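Local coordinates for protein CT296 (Chlamydia trachomatis, PDB 3QH6) that is of unknown function but structurally resembles Fe(II) 2-oxoglutarate-dependent enzymes and belongs to the cupin clan, at residues L26-C32 and I71-L77; S112-S118 and D143-R149. One frame throughout, in Å; residues are numbered along the deposited sequence.

Contact 1. Residues L26-C32 and I71-L77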
loop_
_atom_site.group_PDB
_atom_site.type_symbol
_atom_site.label_atom_id
_atom_site.label_comp_id
_atom_site.label_asym_id
_atom_site.label_seq_id
_atom_site.Cartn_x
_atom_site.Cartn_y
_atom_site.Cartn_z
ATOM N N LEU A 26 8.895 -1.120 3.209
ATOM C CA LEU A 26 8.379 -1.723 1.984
ATOM C C LEU A 26 8.742 -0.872 0.764
ATOM O O LEU A 26 9.130 -1.399 -0.274
ATOM C CB LEU A 26 6.860 -1.895 2.091
ATOM C CG LEU A 26 6.127 -2.616 0.951
ATOM C CD1 LEU A 26 6.687 -4.013 0.744
ATOM C CD2 LEU A 26 4.633 -2.691 1.246
ATOM N N ALA A 27 8.612 0.445 0.908
ATOM C CA ALA A 27 8.845 1.387 -0.178
ATOM C C ALA A 27 9.865 2.429 0.292
ATOM O O ALA A 27 9.857 2.781 1.473
ATOM C CB ALA A 27 7.542 2.056 -0.561
ATOM N N PRO A 28 10.739 2.916 -0.622
ATOM C CA PRO A 28 11.764 3.900 -0.254
ATOM C C PRO A 28 11.131 5.128 0.364
ATOM O O PRO A 28 10.192 5.683 -0.194
ATOM C CB PRO A 28 12.412 4.264 -1.594
ATOM C CG PRO A 28 12.118 3.122 -2.504
ATOM C CD PRO A 28 10.758 2.633 -2.070
ATOM N N VAL A 29 11.650 5.547 1.505
ATOM C CA VAL A 29 11.063 6.658 2.241
ATOM C C VAL A 29 11.049 7.964 1.446
ATOM O O VAL A 29 10.132 8.767 1.602
ATOM C CB VAL A 29 11.790 6.855 3.587
ATOM C CG1 VAL A 29 11.516 8.256 4.160
ATOM C CG2 VAL A 29 11.386 5.753 4.559
ATOM N N SER A 30 12.056 8.178 0.591
ATOM C CA SER A 30 12.155 9.405 -0.204
ATOM C C SER A 30 11.106 9.466 -1.309
ATOM O O SER A 30 10.563 10.525 -1.602
ATOM C CB SER A 30 13.555 9.538 -0.811
ATOM O OG SER A 30 13.976 8.310 -1.384
ATOM N N ASP A 31 10.825 8.326 -1.926
ATOM C CA ASP A 31 9.726 8.238 -2.879
ATOM C C ASP A 31 8.371 8.494 -2.213
ATOM O O ASP A 31 7.503 9.121 -2.816
ATOM C CB ASP A 31 9.702 6.869 -3.560
ATOM C CG ASP A 31 10.870 6.682 -4.517
ATOM O OD1 ASP A 31 11.457 7.708 -4.950
ATOM O OD2 ASP A 31 11.196 5.515 -4.832
ATOM N N CYS A 32 8.183 8.012 -0.991
ATOM C CA CYS A 32 6.915 8.284 -0.291
ATOM C C CYS A 32 6.702 9.762 0.041
ATOM O O CYS A 32 5.631 10.295 -0.212
ATOM C CB CYS A 32 6.775 7.442 0.972
ATOM S SG CYS A 32 6.707 5.709 0.604
ATOM N N ILE A 71 5.614 3.979 -7.866
ATOM C CA ILE A 71 5.897 3.230 -6.637
ATOM C C ILE A 71 5.383 1.801 -6.766
ATOM O O ILE A 71 6.059 0.853 -6.395
ATOM C CB ILE A 71 5.296 3.913 -5.417
ATOM C CG1 ILE A 71 6.116 5.165 -5.084
ATOM C CG2 ILE A 71 5.287 2.934 -4.216
ATOM C CD1 ILE A 71 5.761 5.813 -3.765
ATOM N N VAL A 72 4.178 1.645 -7.303
ATOM C CA VAL A 72 3.586 0.300 -7.420
ATOM C C VAL A 72 4.518 -0.565 -8.260
ATOM O O VAL A 72 4.865 -1.694 -7.896
ATOM C CB VAL A 72 2.189 0.366 -8.101
ATOM C CG1 VAL A 72 1.752 -1.020 -8.560
ATOM C CG2 VAL A 72 1.187 0.999 -7.173
ATOM N N LYS A 73 4.956 -0.015 -9.385
ATOM C CA LYS A 73 5.762 -0.785 -10.334
ATOM C C LYS A 73 7.217 -0.984 -9.885
ATOM O O LYS A 73 7.794 -2.039 -10.106
ATOM C CB LYS A 73 5.782 -0.069 -11.684
ATOM C CG LYS A 73 4.398 0.056 -12.347
ATOM C CD LYS A 73 3.882 -1.305 -12.761
ATOM C CE LYS A 73 2.808 -1.188 -13.820
ATOM N NZ LYS A 73 1.499 -0.862 -13.226
ATOM N N ARG A 74 7.822 0.041 -9.316
ATOM C CA ARG A 74 9.243 -0.049 -8.994
ATOM C C ARG A 74 9.461 -0.783 -7.691
ATOM O O ARG A 74 10.554 -1.292 -7.446
ATOM C CB ARG A 74 9.889 1.332 -8.926
ATOM C CG ARG A 74 9.822 2.106 -10.257
ATOM C CD ARG A 74 10.342 3.525 -10.090
ATOM N NE ARG A 74 11.776 3.522 -9.781
ATOM C CZ ARG A 74 12.404 4.468 -9.103
ATOM N NH1 ARG A 74 11.723 5.486 -8.610
ATOM N NH2 ARG A 74 13.723 4.388 -8.918
ATOM N N VAL A 75 8.440 -0.834 -6.847
ATOM C CA VAL A 75 8.545 -1.640 -5.619
ATOM C C VAL A 75 7.932 -3.029 -5.865
ATOM O O VAL A 75 8.070 -3.918 -5.044
ATOM C CB VAL A 75 7.906 -0.904 -4.426
ATOM C CG1 VAL A 75 8.037 -1.712 -3.150
ATOM C CG2 VAL A 75 8.602 0.456 -4.258
ATOM N N ARG A 76 7.293 -3.206 -7.026
ATOM C CA ARG A 76 6.676 -4.487 -7.430
ATOM C C ARG A 76 5.529 -4.911 -6.515
ATOM O O ARG A 76 5.287 -6.109 -6.320
ATOM C CB ARG A 76 7.712 -5.621 -7.527
ATOM C CG ARG A 76 8.915 -5.240 -8.370
ATOM C CD ARG A 76 9.914 -6.372 -8.454
ATOM N NE ARG A 76 9.428 -7.522 -9.203
ATOM C CZ ARG A 76 8.959 -8.652 -8.663
ATOM N NH1 ARG A 76 8.888 -8.801 -7.346
ATOM N NH2 ARG A 76 8.558 -9.647 -9.454
ATOM N N LEU A 77 4.815 -3.929 -5.976
ATOM C CA LEU A 77 3.646 -4.188 -5.146
ATOM C C LEU A 77 2.603 -5.048 -5.854
ATOM O O LEU A 77 1.936 -5.845 -5.205
ATOM C CB LEU A 77 2.963 -2.875 -4.730
ATOM C CG LEU A 77 3.813 -1.948 -3.867
ATOM C CD1 LEU A 77 2.997 -0.756 -3.392
ATOM C CD2 LEU A 77 4.401 -2.724 -2.660
#
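Apolar side chains make most of this contact between the loop and first turn that open helix 29-42 and the C-terminal end of helix 66-75. Val75 lies at its middle: CG2 sits 3.8 Å from Pro28 CD and 4.2 Å from Ala27 CB, while CG1 comes within 3.1 Å of Leu26 O, a tight van der Waals approach. Ile71, one turn earlier, sets CD1 3.9 Å from Asp31 O and 4.5 Å from Cys32 SG; Leu26 CD2 and Leu77 CD2 meet at 3.9 Å. The one charged pair is a long salt bridge, Asp31 OD2 to Arg74 NH1 at 3.8 Å, with the oxygen well out of the guanidinium plane. A Schellman motif closes helix 66-75: Arg76, with positive phi, is C-prime, Leu77 N bonds Val72 O (2.9 Å) and Arg76 N weakly bonds Lys73 O (3.3 Å). Past this turn Leu77 reaches Leu26 with the end of its side chain. Cohesion between the two segments therefore rests on shape and hydrophobic burial, with electrostatics adding an undirected attraction at the edge.

Contact 2. Residues S112-S118 and D143-R149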
loop_
_atom_site.group_PDB
_atom_site.type_symbol
_atom_site.label_atom_id
_atom_site.label_comp_id
_atom_site.label_asym_id
_atom_site.label_seq_id
_atom_site.Cartn_x
_atom_site.Cartn_y
_atom_site.Cartn_z
ATOM N N SER A 112 -5.465 -5.482 -0.838
ATOM C CA SER A 112 -5.124 -4.061 -0.709
ATOM C C SER A 112 -3.707 -3.860 -0.145
ATOM O O SER A 112 -3.156 -4.738 0.534
ATOM C CB SER A 112 -6.160 -3.345 0.170
ATOM O OG SER A 112 -7.463 -3.428 -0.391
ATOM N N VAL A 113 -3.127 -2.684 -0.379
ATOM C CA VAL A 113 -1.893 -2.344 0.308
ATOM C C VAL A 113 -2.051 -0.969 0.891
ATOM O O VAL A 113 -2.417 -0.032 0.186
ATOM C CB VAL A 113 -0.679 -2.357 -0.643
ATOM C CG1 VAL A 113 0.580 -1.782 0.081
ATOM C CG2 VAL A 113 -0.429 -3.761 -1.136
ATOM N N LEU A 114 -1.800 -0.843 2.183
ATOM C CA LEU A 114 -1.808 0.469 2.819
ATOM C C LEU A 114 -0.349 0.861 2.902
ATOM O O LEU A 114 0.436 0.165 3.508
ATOM C CB LEU A 114 -2.450 0.379 4.222
ATOM C CG LEU A 114 -2.537 1.637 5.103
ATOM C CD1 LEU A 114 -1.158 2.205 5.437
ATOM C CD2 LEU A 114 -3.376 2.678 4.447
ATOM N N LEU A 115 0.024 1.961 2.268
ATOM C CA LEU A 115 1.411 2.408 2.326
ATOM C C LEU A 115 1.485 3.721 3.074
ATOM O O LEU A 115 0.835 4.677 2.700
ATOM C CB LEU A 115 1.922 2.564 0.904
ATOM C CG LEU A 115 3.373 2.968 0.686
ATOM C CD1 LEU A 115 4.375 1.950 1.248
ATOM C CD2 LEU A 115 3.539 3.099 -0.791
ATOM N N CYS A 116 2.248 3.769 4.153
ATOM C CA CYS A 116 2.345 5.009 4.924
ATOM C C CYS A 116 3.332 5.980 4.214
ATOM O O CYS A 116 4.416 5.555 3.778
ATOM C CB CYS A 116 2.748 4.702 6.359
ATOM S SG CYS A 116 2.897 6.187 7.364
ATOM N N LEU A 117 2.936 7.253 4.060
ATOM C CA LEU A 117 3.672 8.211 3.216
ATOM C C LEU A 117 4.580 9.139 4.025
ATOM O O LEU A 117 5.525 9.703 3.476
ATOM C CB LEU A 117 2.715 9.075 2.358
ATOM C CG LEU A 117 1.906 8.350 1.276
ATOM C CD1 LEU A 117 1.113 9.348 0.445
ATOM C CD2 LEU A 117 2.812 7.507 0.372
ATOM N N SER A 118 4.283 9.318 5.311
ATOM C CA SER A 118 5.016 10.289 6.108
ATOM C C SER A 118 5.098 9.920 7.588
ATOM O O SER A 118 4.419 8.998 8.065
ATOM C CB SER A 118 4.368 11.668 5.966
ATOM O OG SER A 118 3.100 11.695 6.599
ATOM N N ASP A 143 0.212 12.635 9.896
ATOM C CA ASP A 143 0.771 11.850 8.794
ATOM C C ASP A 143 -0.327 11.343 7.889
ATOM O O ASP A 143 -1.493 11.386 8.251
ATOM C CB ASP A 143 1.565 10.662 9.326
ATOM C CG ASP A 143 2.653 11.069 10.308
ATOM O OD1 ASP A 143 3.153 12.208 10.196
ATOM O OD2 ASP A 143 3.000 10.245 11.191
ATOM N N THR A 144 0.034 10.844 6.709
ATOM C CA THR A 144 -0.976 10.313 5.810
ATOM C C THR A 144 -0.542 8.980 5.204
ATOM O O THR A 144 0.581 8.518 5.385
ATOM C CB THR A 144 -1.305 11.294 4.645
ATOM O OG1 THR A 144 -0.209 11.335 3.718
ATOM C CG2 THR A 144 -1.604 12.698 5.165
ATOM N N ALA A 145 -1.454 8.360 4.477
ATOM C CA ALA A 145 -1.181 7.078 3.878
ATOM C C ALA A 145 -1.981 6.987 2.599
ATOM O O ALA A 145 -2.881 7.799 2.352
ATOM C CB ALA A 145 -1.560 5.953 4.845
ATOM N N ILE A 146 -1.648 6.010 1.772
ATOM C CA ILE A 146 -2.432 5.783 0.563
ATOM C C ILE A 146 -2.834 4.313 0.526
ATOM O O ILE A 146 -2.023 3.430 0.802
ATOM C CB ILE A 146 -1.680 6.234 -0.732
ATOM C CG1 ILE A 146 -2.592 6.121 -1.966
ATOM C CG2 ILE A 146 -0.343 5.458 -0.971
ATOM C CD1 ILE A 146 -1.955 6.759 -3.191
ATOM N N ILE A 147 -4.125 4.057 0.303
ATOM C CA ILE A 147 -4.588 2.696 0.186
ATOM C C ILE A 147 -4.680 2.377 -1.293
ATOM O O ILE A 147 -5.206 3.162 -2.077
ATOM C CB ILE A 147 -5.954 2.464 0.899
ATOM C CG1 ILE A 147 -6.364 1.003 0.743
ATOM C CG2 ILE A 147 -7.043 3.408 0.381
ATOM C CD1 ILE A 147 -5.728 0.097 1.812
ATOM N N LEU A 148 -4.130 1.231 -1.662
ATOM C CA LEU A 148 -4.010 0.824 -3.055
ATOM C C LEU A 148 -4.817 -0.442 -3.198
ATOM O O LEU A 148 -4.606 -1.369 -2.435
ATOM C CB LEU A 148 -2.539 0.502 -3.360
ATOM C CG LEU A 148 -1.580 1.686 -3.146
ATOM C CD1 LEU A 148 -0.133 1.199 -3.174
ATOM C CD2 LEU A 148 -1.834 2.748 -4.202
ATOM N N ARG A 149 -5.729 -0.489 -4.162
ATOM C CA ARG A 149 -6.567 -1.652 -4.333
ATOM C C ARG A 149 -6.121 -2.432 -5.549
ATOM O O ARG A 149 -6.120 -1.897 -6.654
ATOM C CB ARG A 149 -8.037 -1.221 -4.520
ATOM C CG ARG A 149 -8.561 -0.217 -3.501
ATOM C CD ARG A 149 -8.543 -0.801 -2.077
ATOM N NE ARG A 149 -9.303 0.074 -1.182
ATOM C CZ ARG A 149 -9.659 -0.231 0.050
ATOM N NH1 ARG A 149 -9.329 -1.410 0.553
ATOM N NH2 ARG A 149 -10.374 0.640 0.774
#
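Strands 111-116 and 145-151 run antiparallel side by side, their short segments 4.6 Å apart at closest axis approach and 163° between directions. Two hydrogen-bonded pairs satisfy both backbone groups of each residue: Val113 N to Leu148 O (2.9 Å) with Leu148 N to Val113 O (2.8 Å), and Leu115 N to Ile146 O (2.9 Å) with Ile146 N to Leu115 O (3.0 Å). Beyond the strand end Leu117 N donates to Thr144 O at 3.0 Å, and Thr144 N turns to a side chain, Ser118 OG, at 3.2 Å. At the other end Arg149 NH1 donates to Ser112 OG, 2.9 Å away. Ser112, Leu114 and Cys116 instead direct backbone bonds to the neighbouring strand 125-128 and the turn before it, and Ala145 bonds Val98 of strand 91-98, so this is an inner pairing of an antiparallel sheet, the middle strand 111-116 against 145-151, consistent with the cupin-like double-stranded β-helix fold of 2-oxoglutarate-dependent oxygenases. Leu114 CD2 meets Ala145 CB (3.8 Å) and Leu114 CB meets Ile147 CD1 (4.1 Å) on the face that also carries Ser112, Cys116 and Arg149. The other face carries Val113, Leu115, Ile146 and Leu148, with Leu115 CB 4.1 Å from Ile146 CG2; Leu117 CD2 joins them, 4.0 Å from Ile146 CG2. Glu36 of helix 29-42 hydrogen-bonds both Ser118 OG and Thr144 OG1, the latter also bound by Trp97 NE1, while Arg149 NH2 reaches Leu105 O. Ser118 N, buried here, has no partner in the model.

Contact 1 comes first along the chain and is complete before contact 2 begins; their centres lie 11 Å apart. Contact 1 joins helices 29-42 and 66-75 over one face of the sheet whose middle strand, 111-116, pairs with 145-151 in contact 2. The layers touch directly: Ala27 CB lies 3.6 Å from Leu115 CD1, Ile71 CG2 3.8 Å from Leu115 CD2, Leu77 CD1 3.7 Å from Leu148 CD1, and Cys32 CB 3.6 Å from Leu117 O. Leu115 thus receives a residue from each half of contact 1. Ala27 also bonds through its backbone to Gly123, as does Cys116. Together the two contacts form successive layers of one hydrophobic core, helices over sheet.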